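Local coordinates for lipoprotein (Colwellia psychrerythraea, PDB 3O0Y) that is of unknown function but, as a putative lipoprotein of the DUF885 family in the peptidase MA clan, is probably related to metallopeptidases, at residues I247-V250 with S251-Y255; I146-P149 with R150-N154. All coordinates share one frame; numbering follows the deposited sequence.

Contact 1 (I247-V250 with S251-Y255)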
# COMPACT_ATOMS: atom_id res chain seq x y z
N ILE A 247 14.54 7.99 25.91
CA ILE A 247 14.68 6.71 26.61
C ILE A 247 13.66 6.57 27.72
O ILE A 247 13.11 5.49 27.90
CB ILE A 247 16.11 6.52 27.21
CG1 ILE A 247 17.12 6.41 26.06
CG2 ILE A 247 16.10 5.29 28.17
CD1 ILE A 247 18.63 6.59 26.49
N ALA A 248 13.44 7.64 28.47
CA ALA A 248 12.45 7.65 29.53
C ALA A 248 11.03 7.36 29.00
O ALA A 248 10.30 6.54 29.58
CB ALA A 248 12.47 8.94 30.30
N LYS A 249 10.62 8.02 27.93
CA LYS A 249 9.29 7.70 27.38
C LYS A 249 9.18 6.27 26.90
O LYS A 249 8.14 5.63 27.04
CB LYS A 249 8.89 8.65 26.26
CG LYS A 249 8.81 10.12 26.62
CD LYS A 249 7.80 10.38 27.68
CE LYS A 249 7.66 11.89 27.92
NZ LYS A 249 6.75 12.15 29.05
N VAL A 250 10.22 5.78 26.26
CA VAL A 250 10.18 4.43 25.67
C VAL A 250 10.04 3.44 26.83
O VAL A 250 9.18 2.52 26.79
CB VAL A 250 11.41 4.13 24.82
CG1 VAL A 250 11.51 2.63 24.43
CG2 VAL A 250 11.44 5.00 23.53
N SER A 251 10.86 3.61 27.88
CA SER A 251 10.86 2.71 29.02
C SER A 251 9.61 2.80 29.82
O SER A 251 9.04 1.79 30.26
CB SER A 251 12.05 3.04 29.94
OG SER A 251 12.02 2.19 31.06
N GLN A 252 9.18 4.02 30.08
CA GLN A 252 8.08 4.21 31.01
C GLN A 252 6.68 4.20 30.41
O GLN A 252 5.69 3.92 31.14
CB GLN A 252 8.29 5.51 31.75
CG GLN A 252 9.59 5.52 32.57
CD GLN A 252 9.98 6.90 33.06
OE1 GLN A 252 9.15 7.81 33.14
NE2 GLN A 252 11.26 7.06 33.44
N VAL A 253 6.60 4.56 29.12
CA VAL A 253 5.29 4.71 28.49
C VAL A 253 5.13 3.66 27.35
O VAL A 253 4.19 2.86 27.39
CB VAL A 253 5.04 6.10 28.02
CG1 VAL A 253 3.60 6.21 27.51
CG2 VAL A 253 5.22 7.13 29.22
N VAL A 254 6.07 3.62 26.40
CA VAL A 254 5.91 2.75 25.23
C VAL A 254 5.90 1.31 25.61
O VAL A 254 4.99 0.57 25.18
CB VAL A 254 6.98 3.02 24.16
CG1 VAL A 254 6.83 2.07 22.97
CG2 VAL A 254 6.83 4.54 23.70
N TYR A 255 6.89 0.89 26.43
CA TYR A 255 7.03 -0.53 26.77
C TYR A 255 5.80 -1.09 27.48
O TYR A 255 5.24 -2.10 27.01
CB TYR A 255 8.32 -0.78 27.55
CG TYR A 255 9.42 -1.17 26.67
CD1 TYR A 255 9.66 -0.50 25.49
CD2 TYR A 255 10.32 -2.18 27.03
CE1 TYR A 255 10.66 -0.88 24.65
CE2 TYR A 255 11.32 -2.56 26.18
CZ TYR A 255 11.50 -1.91 25.00
OH TYR A 255 12.51 -2.23 24.12
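Val250 and Tyr255 meet side chain to side chain. The CG1 methyl of Val250 lies 3.6 Å from CE1 of Tyr255, and the two side chains cross obliquely. This methyl is anti to the backbone N of its own residue (chi1 169°), which sends it toward the tyrosine. The ring also comes close to the backbone, with CD1 of Tyr255 3.3 Å from O of Val250. Tyr255 N donates a hydrogen bond to Val250 O at 2.8 Å. At the far end of the ring, OH of Tyr255 is hydrogen-bonded to O of Gly213. An alanine in place of Tyr255 would probably open a gap beside CG1 of Val250 and leave the Gly213 carbonyl without its hydroxyl partner.

The Tyr255 bond spans five residues, as does the one from Val254 N to Lys249 O (3.0 Å). They mark a pi-type bulge within helix 236-268. Lys249 O also accepts from Val253 N at 2.8 Å, so one carbonyl serves two successive amides. Val254 N lies in the plane of the Lys249 carbonyl, whereas Val253 N stands above it.

The bond just before these, Gln252 N to Ala248 O, has the alpha spacing. The extended Gln252 side chain runs back to bring NE2 3.9 Å from CB of Ala248. Further out, helix 219-228 covers Val250 and Val254. Lys249 touches Ile168 and Leu171 of helix 161-172.

Contact 2 (I146-P149 with R150-N154)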
# COMPACT_ATOMS: atom_id res chain seq x y z
N ILE A 146 1.89 -0.83 14.37
CA ILE A 146 2.99 -1.12 13.47
C ILE A 146 3.26 0.14 12.70
O ILE A 146 4.40 0.56 12.53
CB ILE A 146 2.60 -2.28 12.50
CG1 ILE A 146 2.54 -3.59 13.24
CG2 ILE A 146 3.58 -2.36 11.38
CD1 ILE A 146 2.17 -4.88 12.34
N ASP A 147 2.21 0.80 12.20
CA ASP A 147 2.47 1.98 11.34
C ASP A 147 2.86 3.27 12.07
O ASP A 147 3.53 4.10 11.49
CB ASP A 147 1.34 2.29 10.38
CG ASP A 147 1.03 1.08 9.47
OD1 ASP A 147 1.99 0.41 9.03
OD2 ASP A 147 -0.16 0.76 9.34
N ILE A 148 2.37 3.51 13.26
CA ILE A 148 2.69 4.78 13.91
C ILE A 148 4.21 4.78 14.23
O ILE A 148 4.92 5.77 13.95
CB ILE A 148 1.82 4.98 15.12
CG1 ILE A 148 0.38 5.33 14.69
CG2 ILE A 148 2.38 6.10 16.09
CD1 ILE A 148 -0.53 5.24 15.87
N PRO A 149 4.77 3.67 14.74
CA PRO A 149 6.26 3.69 14.92
C PRO A 149 7.01 3.88 13.62
O PRO A 149 8.00 4.62 13.56
CB PRO A 149 6.57 2.32 15.52
CG PRO A 149 5.36 1.98 16.25
CD PRO A 149 4.17 2.51 15.43
N ARG A 150 6.53 3.27 12.55
CA ARG A 150 7.19 3.46 11.24
C ARG A 150 7.20 4.94 10.77
O ARG A 150 8.21 5.44 10.25
CB ARG A 150 6.58 2.52 10.14
CG ARG A 150 7.22 2.69 8.73
CD ARG A 150 8.37 1.71 8.23
NE ARG A 150 8.71 1.93 6.77
CZ ARG A 150 9.86 1.63 6.13
NH1 ARG A 150 10.95 1.07 6.71
NH2 ARG A 150 9.92 1.94 4.84
N VAL A 151 6.06 5.62 10.90
CA VAL A 151 5.95 7.02 10.49
C VAL A 151 6.90 7.88 11.35
O VAL A 151 7.59 8.78 10.84
CB VAL A 151 4.52 7.56 10.52
CG1 VAL A 151 4.49 9.12 10.36
CG2 VAL A 151 3.66 6.88 9.44
N MET A 152 6.84 7.62 12.65
CA MET A 152 7.64 8.40 13.58
C MET A 152 9.14 8.23 13.30
O MET A 152 9.90 9.18 13.41
CB MET A 152 7.31 8.02 15.02
CG MET A 152 5.94 8.52 15.54
SD MET A 152 5.55 8.18 17.30
CE MET A 152 6.96 9.18 18.00
N GLN A 153 9.57 7.04 12.85
CA GLN A 153 10.97 6.78 12.68
C GLN A 153 11.44 7.18 11.29
O GLN A 153 12.63 7.46 11.09
CB GLN A 153 11.29 5.31 12.97
CG GLN A 153 11.10 4.92 14.42
CD GLN A 153 11.16 3.43 14.65
OE1 GLN A 153 11.66 2.67 13.82
NE2 GLN A 153 10.55 3.00 15.75
N ASN A 154 10.54 7.24 10.33
CA ASN A 154 10.93 7.54 8.96
C ASN A 154 10.56 8.90 8.45
O ASN A 154 11.27 9.47 7.65
CB ASN A 154 10.33 6.45 8.04
CG ASN A 154 11.10 5.16 8.20
OD1 ASN A 154 12.20 5.03 7.63
ND2 ASN A 154 10.63 4.30 9.07
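The flat amide of Gln153 comes back along the helix to Pro149. Its NE2 is 4.0 Å from CB of Pro149 and 3.7 Å from O of Pro149. CG of Gln153, turned beside its own backbone N (chi1 -67°), sits closer to that same oxygen, which accepts the backbone N-H of Gln153. Arg150 and Asn154 bring two flat groups together. CG of Asn154 lies over one face of the Arg150 guanidinium, 4.1 Å above its plane and displaced from the centre of the group. The Asn154 amide is held by a bond from ND2 to O of Arg150 (2.9 Å), made in the carbonyl plane on a lone pair. Backbone N of Asn154 bonds to the same oxygen. The guanidinium also makes a cation-pi contact with Trp418.

The Ile148 and Met152 side chains run alongside each other in one direction, with SD of Met152 4.0 Å from CG2 of Ile148. Leu48 of helix 47-53 touches both.

Pro149 has no N-H to give to the turn before it, and helix 144-154 kinks there. The next bond, from Arg150 N to Ile146 O, is weak at 3.4 Å. Normal bonding resumes at Val151, which makes this a proline-kinked alpha helix.

In the fold
Contacts 1 and 2 sit on two separate helices, 236-268 and 144-154, of a largely helical chain. Their centres are 16 Å apart, and their nearest atoms are about 7 Å apart, so they do not touch. Phe220 of helix 219-228 bridges them: it packs against Val250 and Val254 of contact 1 and against Pro149, Met152 and Gln153 of contact 2. Leu171 of helix 161-172 likewise touches both Lys249 and Met152. Contact 2 is the more central, about 15 Å from the centre of the chain to its own centre, against about 30 Å for contact 1. Neither contact has an established link to an active site or ligand.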